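Local atomic coordinates of thiosulfate sulfurtransferase RDL2, mitochondrial (Saccharomyces cerevisiae, PDB entry 6K6R), a protein that catalyses the transfer of sulfane sulfur from thiosulfate to cyanide, yielding thiocyanate and sulfite, as a single-domain mitochondrial rhodanese. Residues 39-42 against 48-51; 80-85 against 89-94. All coordinates share one frame; numbering follows the deposited sequence.

Interaction 1: 39-42 against 48-51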
loop_
_atom_site.group_PDB
_atom_site.type_symbol
_atom_site.label_atom_id
_atom_site.label_comp_id
_atom_site.label_asym_id
_atom_site.label_seq_id
_atom_site.Cartn_x
_atom_site.Cartn_y
_atom_site.Cartn_z
ATOM N N ARG A 39 -0.462 11.822 5.628
ATOM C CA ARG A 39 -1.103 13.020 5.095
ATOM C C ARG A 39 -0.119 13.856 4.288
ATOM O O ARG A 39 -0.488 14.454 3.269
ATOM C CB ARG A 39 -1.704 13.845 6.235
ATOM C CG ARG A 39 -2.347 15.149 5.789
ATOM C CD ARG A 39 -2.427 16.147 6.936
ATOM N NE ARG A 39 -3.806 16.410 7.337
ATOM C CZ ARG A 39 -4.180 16.697 8.580
ATOM N NH1 ARG A 39 -3.276 16.759 9.548
ATOM N NH2 ARG A 39 -5.458 16.923 8.855
ATOM N N ASN A 40 1.142 13.907 4.725
ATOM C CA ASN A 40 2.159 14.620 3.959
ATOM C C ASN A 40 2.443 13.919 2.637
ATOM O O ASN A 40 2.630 14.576 1.607
ATOM C CB ASN A 40 3.442 14.750 4.780
ATOM C CG ASN A 40 3.303 15.728 5.930
ATOM O OD1 ASN A 40 2.441 16.607 5.912
ATOM N ND2 ASN A 40 4.155 15.580 6.939
ATOM N N LEU A 41 2.477 12.584 2.648
ATOM C CA LEU A 41 2.752 11.839 1.424
ATOM C C LEU A 41 1.608 11.951 0.425
ATOM O O LEU A 41 1.844 11.943 -0.789
ATOM C CB LEU A 41 3.025 10.372 1.755
ATOM C CG LEU A 41 4.498 9.974 1.851
ATOM C CD1 LEU A 41 4.636 8.464 1.923
ATOM C CD2 LEU A 41 5.280 10.532 0.674
ATOM N N VAL A 42 0.369 12.053 0.909
ATOM C CA VAL A 42 -0.764 12.223 0.004
ATOM C C VAL A 42 -0.767 13.629 -0.584
ATOM O O VAL A 42 -1.034 13.817 -1.777
ATOM C CB VAL A 42 -2.082 11.907 0.736
ATOM C CG1 VAL A 42 -3.277 12.336 -0.101
ATOM C CG2 VAL A 42 -2.162 10.425 1.059
ATOM N N LYS A 48 9.877 8.201 -4.519
ATOM C CA LYS A 48 10.574 7.086 -3.892
ATOM C C LYS A 48 9.632 6.129 -3.174
ATOM O O LYS A 48 10.016 4.985 -2.910
ATOM C CB LYS A 48 11.611 7.606 -2.894
ATOM C CG LYS A 48 12.876 8.170 -3.520
ATOM C CD LYS A 48 13.872 8.577 -2.443
ATOM C CE LYS A 48 14.728 9.755 -2.883
ATOM N NZ LYS A 48 16.073 9.323 -3.355
ATOM N N LYS A 49 8.416 6.566 -2.854
ATOM C CA LYS A 49 7.515 5.808 -2.000
ATOM C C LYS A 49 6.176 5.599 -2.695
ATOM O O LYS A 49 5.790 6.351 -3.594
ATOM C CB LYS A 49 7.304 6.517 -0.654
ATOM C CG LYS A 49 8.556 7.198 -0.123
ATOM C CD LYS A 49 8.360 7.726 1.288
ATOM C CE LYS A 49 9.653 8.314 1.832
ATOM N NZ LYS A 49 9.554 8.644 3.281
ATOM N N LEU A 50 5.470 4.557 -2.260
ATOM C CA LEU A 50 4.157 4.216 -2.790
ATOM C C LEU A 50 3.270 3.746 -1.648
ATOM O O LEU A 50 3.654 2.848 -0.893
ATOM C CB LEU A 50 4.251 3.122 -3.861
ATOM C CG LEU A 50 4.746 3.529 -5.249
ATOM C CD1 LEU A 50 5.376 2.339 -5.951
ATOM C CD2 LEU A 50 3.609 4.101 -6.078
ATOM N N LEU A 51 2.092 4.350 -1.525
ATOM C CA LEU A 51 1.110 3.939 -0.530
ATOM C C LEU A 51 0.235 2.843 -1.127
ATOM O O LEU A 51 -0.471 3.074 -2.114
ATOM C CB LEU A 51 0.269 5.131 -0.079
ATOM C CG LEU A 51 1.047 6.231 0.647
ATOM C CD1 LEU A 51 0.419 7.594 0.406
ATOM C CD2 LEU A 51 1.135 5.932 2.135
#
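Leu41 and Val42 meet Lys49 and Leu51 without a ring, amide or other flat group among the touching atoms, so the contact has no stacked face or edge and is built from aliphatic carbons alone. Leu51 is the common partner of the helical pair. Its methyl CD1 lies 3.9 Å from Val42 CG2 and 4.0 Å from Leu41 CB, and the side chains of Leu51 and Val42 cross at about a right angle. With Val42 CG1 anti to the backbone N (chi1 169°), CG2 falls anti to the carbonyl carbon, beside the N, and is the branch that meets Leu51. Farther out, Leu41 CD1 lies 3.8 Å from Lys49 CD and 4.2 Å from Lys49 CB, these two side chains also crossing at about a right angle. Lysine suits this margin: its methylenes serve as apolar surface, while the extended chain beyond CG carries the ammonium past the leucine to a weak hydrogen bond with Tyr33 OH and a long, weak ion pair with Glu101. No hydrogen bond joins the two segments; the contact is apolar packing of leucine, valine and the lysine methylenes. This is the helix-on-sheet packing of the rhodanese alpha/beta fold: helix 35-43 lies against strand 49-53, Met65 touches Val42 and Leu51, and Ile103 of the parallel strand 101-104 adds to the same apolar layer by touching Leu41, Lys49 and Leu51.

Interaction 2: 80-85 against 89-94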
loop_
_atom_site.group_PDB
_atom_site.type_symbol
_atom_site.label_atom_id
_atom_site.label_comp_id
_atom_site.label_asym_id
_atom_site.label_seq_id
_atom_site.Cartn_x
_atom_site.Cartn_y
_atom_site.Cartn_z
ATOM N N LEU A 80 2.505 -9.191 -6.148
ATOM C CA LEU A 80 3.831 -8.600 -6.293
ATOM C C LEU A 80 4.876 -9.593 -6.788
ATOM O O LEU A 80 6.038 -9.207 -6.951
ATOM C CB LEU A 80 4.277 -7.983 -4.968
ATOM C CG LEU A 80 3.633 -6.631 -4.655
ATOM C CD1 LEU A 80 3.931 -6.200 -3.231
ATOM C CD2 LEU A 80 4.094 -5.574 -5.649
ATOM N N GLY A 81 4.498 -10.846 -7.020
ATOM C CA GLY A 81 5.343 -11.817 -7.677
ATOM C C GLY A 81 4.994 -12.063 -9.126
ATOM O O GLY A 81 5.622 -12.914 -9.766
ATOM N N LEU A 82 4.012 -11.344 -9.664
ATOM C CA LEU A 82 3.593 -11.548 -11.041
ATOM C C LEU A 82 4.642 -11.001 -12.006
ATOM O O LEU A 82 5.377 -10.067 -11.673
ATOM C CB LEU A 82 2.259 -10.853 -11.304
ATOM C CG LEU A 82 0.986 -11.477 -10.734
ATOM C CD1 LEU A 82 -0.151 -10.470 -10.787
ATOM C CD2 LEU A 82 0.622 -12.742 -11.493
ATOM N N PRO A 83 4.738 -11.571 -13.206
ATOM C CA PRO A 83 5.563 -10.947 -14.244
ATOM C C PRO A 83 5.071 -9.541 -14.558
ATOM O O PRO A 83 3.903 -9.200 -14.354
ATOM C CB PRO A 83 5.401 -11.888 -15.442
ATOM C CG PRO A 83 5.078 -13.209 -14.827
ATOM C CD PRO A 83 4.242 -12.895 -13.618
ATOM N N GLU A 84 5.991 -8.719 -15.066
ATOM C CA GLU A 84 5.721 -7.291 -15.208
ATOM C C GLU A 84 4.543 -7.029 -16.141
ATOM O O GLU A 84 3.629 -6.269 -15.806
ATOM C CB GLU A 84 6.974 -6.574 -15.701
ATOM C CG GLU A 84 6.764 -5.112 -16.033
ATOM C CD GLU A 84 8.068 -4.347 -16.075
ATOM O OE1 GLU A 84 8.998 -4.733 -15.337
ATOM O OE2 GLU A 84 8.167 -3.371 -16.848
ATOM N N LYS A 85 4.544 -7.639 -17.325
ATOM C CA LYS A 85 3.468 -7.361 -18.270
ATOM C C LYS A 85 2.118 -7.848 -17.757
ATOM O O LYS A 85 1.106 -7.155 -17.922
ATOM C CB LYS A 85 3.782 -7.995 -19.622
ATOM C CG LYS A 85 2.781 -7.649 -20.693
ATOM C CD LYS A 85 2.456 -8.884 -21.509
ATOM C CE LYS A 85 3.640 -9.312 -22.362
ATOM N NZ LYS A 85 3.488 -10.723 -22.825
ATOM N N LYS A 89 -1.412 -5.900 -16.904
ATOM C CA LYS A 89 -2.684 -6.293 -17.498
ATOM C C LYS A 89 -3.726 -6.590 -16.427
ATOM O O LYS A 89 -4.914 -6.300 -16.609
ATOM C CB LYS A 89 -2.486 -7.504 -18.409
ATOM C CG LYS A 89 -1.852 -7.185 -19.761
ATOM C CD LYS A 89 -2.336 -5.851 -20.322
ATOM C CE LYS A 89 -1.207 -4.832 -20.407
ATOM N NZ LYS A 89 -1.703 -3.499 -20.850
ATOM N N VAL A 90 -3.300 -7.160 -15.299
ATOM C CA VAL A 90 -4.244 -7.537 -14.254
ATOM C C VAL A 90 -4.691 -6.317 -13.456
ATOM O O VAL A 90 -5.866 -6.198 -13.093
ATOM C CB VAL A 90 -3.623 -8.618 -13.350
ATOM C CG1 VAL A 90 -4.458 -8.817 -12.095
ATOM C CG2 VAL A 90 -3.491 -9.931 -14.108
ATOM N N PHE A 91 -3.774 -5.385 -13.181
ATOM C CA PHE A 91 -4.064 -4.260 -12.302
ATOM C C PHE A 91 -4.164 -2.916 -13.009
ATOM O O PHE A 91 -4.678 -1.965 -12.411
ATOM C CB PHE A 91 -2.998 -4.159 -11.202
ATOM C CG PHE A 91 -2.944 -5.359 -10.303
ATOM C CD1 PHE A 91 -3.909 -5.553 -9.329
ATOM C CD2 PHE A 91 -1.935 -6.297 -10.437
ATOM C CE1 PHE A 91 -3.867 -6.657 -8.502
ATOM C CE2 PHE A 91 -1.886 -7.403 -9.613
ATOM C CZ PHE A 91 -2.856 -7.583 -8.646
ATOM N N GLN A 92 -3.682 -2.812 -14.248
ATOM C CA GLN A 92 -3.735 -1.573 -15.031
ATOM C C GLN A 92 -2.922 -0.453 -14.384
ATOM O O GLN A 92 -3.308 0.718 -14.412
ATOM C CB GLN A 92 -5.177 -1.131 -15.288
ATOM C CG GLN A 92 -5.780 -1.766 -16.530
ATOM C CD GLN A 92 -4.863 -1.662 -17.737
ATOM O OE1 GLN A 92 -4.490 -2.672 -18.335
ATOM N NE2 GLN A 92 -4.500 -0.438 -18.102
ATOM N N PHE A 93 -1.790 -0.819 -13.789
ATOM C CA PHE A 93 -0.724 0.127 -13.496
ATOM C C PHE A 93 0.589 -0.643 -13.480
ATOM O O PHE A 93 0.609 -1.876 -13.481
ATOM C CB PHE A 93 -0.958 0.895 -12.184
ATOM C CG PHE A 93 -1.119 0.023 -10.967
ATOM C CD1 PHE A 93 -0.014 -0.497 -10.313
ATOM C CD2 PHE A 93 -2.379 -0.244 -10.457
ATOM C CE1 PHE A 93 -0.163 -1.286 -9.187
ATOM C CE2 PHE A 93 -2.534 -1.032 -9.331
ATOM C CZ PHE A 93 -1.425 -1.554 -8.696
ATOM N N ALA A 94 1.690 0.100 -13.475
ATOM C CA ALA A 94 3.003 -0.518 -13.591
ATOM C C ALA A 94 3.357 -1.286 -12.324
ATOM O O ALA A 94 3.072 -0.843 -11.207
ATOM C CB ALA A 94 4.066 0.542 -13.875
#
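Leu82, just before the short helix 84-91, packs its CD1 methyl against the edge of Phe91, the helix's last residue, while Lys85 and Lys89 are joined within it. The helical link is an i to i+4 backbone hydrogen bond, Lys89 N to Lys85 O at 3.0 Å, with an N-H...O angle of 144°. The Lys89 chain bends at chi2 and chi3, and its CG lies 3.5 Å from Lys85 O. Both lysines suit a solvent-facing turn, where long charged chains can reach water. In the second link, Leu82 CG stands beside the backbone N (chi1 -74°), from where CD1 comes within 3.7 Å of Phe91 CE2, near the ring plane; the two side chains cross at about a right angle. Leucine suits this partly exposed spot because its methyl packs on the ring edge with no polar group to satisfy. That ring also has Val90 CG1 over the centre of one face, 3.8 Å above its plane, and meets Phe87, Pro72 and Ala79. The helix's ends are marked by Pro83 at the N-cap and by Gln92, which leaves helical geometry with a positive phi. Lys95 NZ hydrogen-bonds to the carbonyl oxygens of Leu80 and Leu82, tying the chain before the helix to the chain after it. Phe93, two residues past the helix, turns one face to Phe91 CB, 3.7 Å above its plane and offset toward the rim.

How the interactions relate
Interactions 1 and 2 follow one another along the chain within a single rhodanese-like domain, their centres 21 Å apart and their nearest atoms about 7 Å apart. Interaction 1 is the more central, about 10 Å from the centre of the chain to its own, against 15 Å for the surface contact 80-85 with 89-94. They are connected through the chain that leaves 89-94: Pro96 touches Leu50, and strand 101-104 then pairs with strand 49-53 through Glu101 and Ile103. Soon after that strand comes Cys106, present as a persulfide (S-mercaptocysteine) and predicted to carry the persulfide intermediate of the reaction. Neither contact includes it.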